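Local coordinates for protein flavoredoxin (PDB 2D5M) that binds flavin mononucleotide and probably carries electrons as a dimeric flavoprotein of the flavin reductase-like family, at residues G103-A108 with I138-V143. Numbering follows the deposited sequence.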
loop_
_atom_site.group_PDB
_atom_site.type_symbol
_atom_site.label_atom_id
_atom_site.label_comp_id
_atom_site.label_asym_id
_atom_site.label_seq_id
_atom_site.Cartn_x
_atom_site.Cartn_y
_atom_site.Cartn_z
ATOM N N GLY A 103 -7.305 -16.589 -15.530
ATOM C CA GLY A 103 -8.374 -16.127 -14.684
ATOM C C GLY A 103 -9.686 -16.801 -15.008
ATOM O O GLY A 103 -9.955 -17.137 -16.154
ATOM N N GLU A 104 -10.481 -16.991 -13.963
ATOM C CA GLU A 104 -11.821 -17.570 -14.132
ATOM C C GLU A 104 -12.832 -16.520 -14.500
ATOM O O GLU A 104 -13.886 -16.876 -15.074
ATOM C CB GLU A 104 -12.202 -18.330 -12.844
ATOM C CG GLU A 104 -11.284 -19.555 -12.665
ATOM C CD GLU A 104 -11.612 -20.295 -11.369
ATOM O OE1 GLU A 104 -11.888 -19.554 -10.360
ATOM O OE2 GLU A 104 -11.654 -21.550 -11.300
ATOM N N HIS A 105 -12.592 -15.261 -14.130
ATOM C CA HIS A 105 -13.535 -14.183 -14.267
ATOM C C HIS A 105 -13.062 -13.088 -15.226
ATOM O O HIS A 105 -13.874 -12.290 -15.684
ATOM C CB HIS A 105 -13.840 -13.550 -12.897
ATOM C CG HIS A 105 -14.348 -14.541 -11.909
ATOM N ND1 HIS A 105 -15.660 -14.888 -11.789
ATOM C CD2 HIS A 105 -13.635 -15.302 -11.009
ATOM C CE1 HIS A 105 -15.713 -15.814 -10.830
ATOM N NE2 HIS A 105 -14.525 -16.089 -10.348
ATOM N N VAL A 106 -11.757 -12.998 -15.467
ATOM C CA VAL A 106 -11.173 -11.888 -16.270
ATOM C C VAL A 106 -10.140 -12.493 -17.227
ATOM O O VAL A 106 -9.585 -13.556 -16.958
ATOM C CB VAL A 106 -10.565 -10.751 -15.441
ATOM C CG1 VAL A 106 -11.523 -10.292 -14.325
ATOM C CG2 VAL A 106 -9.233 -11.160 -14.825
ATOM N N ASP A 107 -9.922 -11.711 -18.276
ATOM C CA ASP A 107 -9.023 -12.098 -19.382
ATOM C C ASP A 107 -7.559 -11.787 -19.087
ATOM O O ASP A 107 -6.946 -10.880 -19.697
ATOM C CB ASP A 107 -9.473 -11.385 -20.639
ATOM C CG ASP A 107 -8.751 -11.876 -21.874
ATOM O OD1 ASP A 107 -8.177 -12.996 -21.841
ATOM O OD2 ASP A 107 -8.800 -11.126 -22.881
ATOM N N ALA A 108 -6.971 -12.509 -18.129
ATOM C CA ALA A 108 -5.594 -12.321 -17.656
ATOM C C ALA A 108 -5.161 -13.552 -16.897
ATOM O O ALA A 108 -5.992 -14.190 -16.235
ATOM C CB ALA A 108 -5.465 -11.093 -16.777
ATOM N N ILE A 138 -12.067 -5.476 -8.332
ATOM C CA ILE A 138 -11.807 -6.821 -7.865
ATOM C C ILE A 138 -13.027 -7.693 -8.115
ATOM O O ILE A 138 -14.103 -7.458 -7.572
ATOM C CB ILE A 138 -11.481 -6.824 -6.344
ATOM C CG1 ILE A 138 -10.231 -5.999 -6.056
ATOM C CG2 ILE A 138 -11.358 -8.226 -5.821
ATOM C CD1 ILE A 138 -9.955 -5.748 -4.562
ATOM N N MET A 139 -12.834 -8.702 -8.968
ATOM C CA MET A 139 -13.873 -9.644 -9.331
ATOM C C MET A 139 -13.812 -10.894 -8.490
ATOM O O MET A 139 -14.853 -11.573 -8.294
ATOM C CB MET A 139 -13.813 -9.967 -10.845
ATOM C CG MET A 139 -13.775 -8.763 -11.736
ATOM S SD MET A 139 -15.029 -7.495 -11.430
ATOM C CE MET A 139 -16.481 -8.388 -11.918
ATOM N N ASP A 140 -12.621 -11.276 -8.012
ATOM C CA ASP A 140 -12.438 -12.457 -7.181
ATOM C C ASP A 140 -11.098 -12.370 -6.527
ATOM O O ASP A 140 -10.133 -11.861 -7.085
ATOM C CB ASP A 140 -12.493 -13.748 -8.022
ATOM C CG ASP A 140 -12.679 -15.004 -7.213
ATOM O OD1 ASP A 140 -13.277 -14.947 -6.117
ATOM O OD2 ASP A 140 -12.265 -16.088 -7.663
ATOM N N VAL A 141 -11.019 -12.879 -5.318
ATOM C CA VAL A 141 -9.772 -13.102 -4.589
ATOM C C VAL A 141 -9.678 -14.608 -4.293
ATOM O O VAL A 141 -10.592 -15.185 -3.703
ATOM C CB VAL A 141 -9.772 -12.294 -3.286
ATOM C CG1 VAL A 141 -8.476 -12.613 -2.518
ATOM C CG2 VAL A 141 -9.968 -10.809 -3.532
ATOM N N LYS A 142 -8.608 -15.231 -4.738
ATOM C CA LYS A 142 -8.361 -16.647 -4.611
ATOM C C LYS A 142 -7.182 -16.882 -3.690
ATOM O O LYS A 142 -6.133 -16.260 -3.860
ATOM C CB LYS A 142 -8.074 -17.311 -5.978
ATOM C CG LYS A 142 -9.323 -17.486 -6.846
ATOM C CD LYS A 142 -8.974 -18.402 -8.020
ATOM C CE LYS A 142 -9.263 -17.764 -9.342
ATOM N NZ LYS A 142 -10.690 -17.353 -9.482
ATOM N N VAL A 143 -7.352 -17.784 -2.753
ATOM C CA VAL A 143 -6.284 -18.064 -1.753
ATOM C C VAL A 143 -6.135 -19.546 -1.623
ATOM O O VAL A 143 -7.098 -20.295 -1.547
ATOM C CB VAL A 143 -6.638 -17.391 -0.431
ATOM C CG1 VAL A 143 -5.560 -17.711 0.612
ATOM C CG2 VAL A 143 -6.790 -15.883 -0.573
#
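A salt-bridge network centred on the ammonium group of Lys142 joins the loop 103-108 to strand 133-144 and illustrates how one buried lysine can gather several carboxylates. Lys142 NZ donates to Glu104 OE1 across the contact at 2.7 Å, reaching that oxygen on the anti side but 31° out of the carboxylate plane. Within the strand, Lys142 NZ also donates to Asp140 OD2, at the same length, here through the anti lone pair. Glu119 OE2, from strand 116-126, is a third anionic partner, and the lysine charge probably offsets the repulsion expected between Glu104 OE1 and Asp140 OD2, 4.4 Å apart. The lysine chain bends at chi3 and again at its end, where chi4 of -58° places NZ among the carboxylates. Where strands 116-126 and 133-144 pair, Met139 and Asp140 both face Glu119 in a classic beta bulge, and the Glu119 carboxylate also accepts hydrogen bonds from the loop amides of Glu104 and His105. The imidazole of His105 crosses Asp140 at a slant, its CD2 lying 3.6 Å from Asp140 CB, with ring and carboxylate planes 71° apart; Lys142 NZ stands at the ring edge. Asp140 OD1 is bonded instead to Ser4 OG of the second subunit, which links the network to the dimer interface. Beyond the charges, Val106 CG1 packs 3.8 Å from Met139 CG, and His105 CB approaches Met139 CB at 4.1 Å.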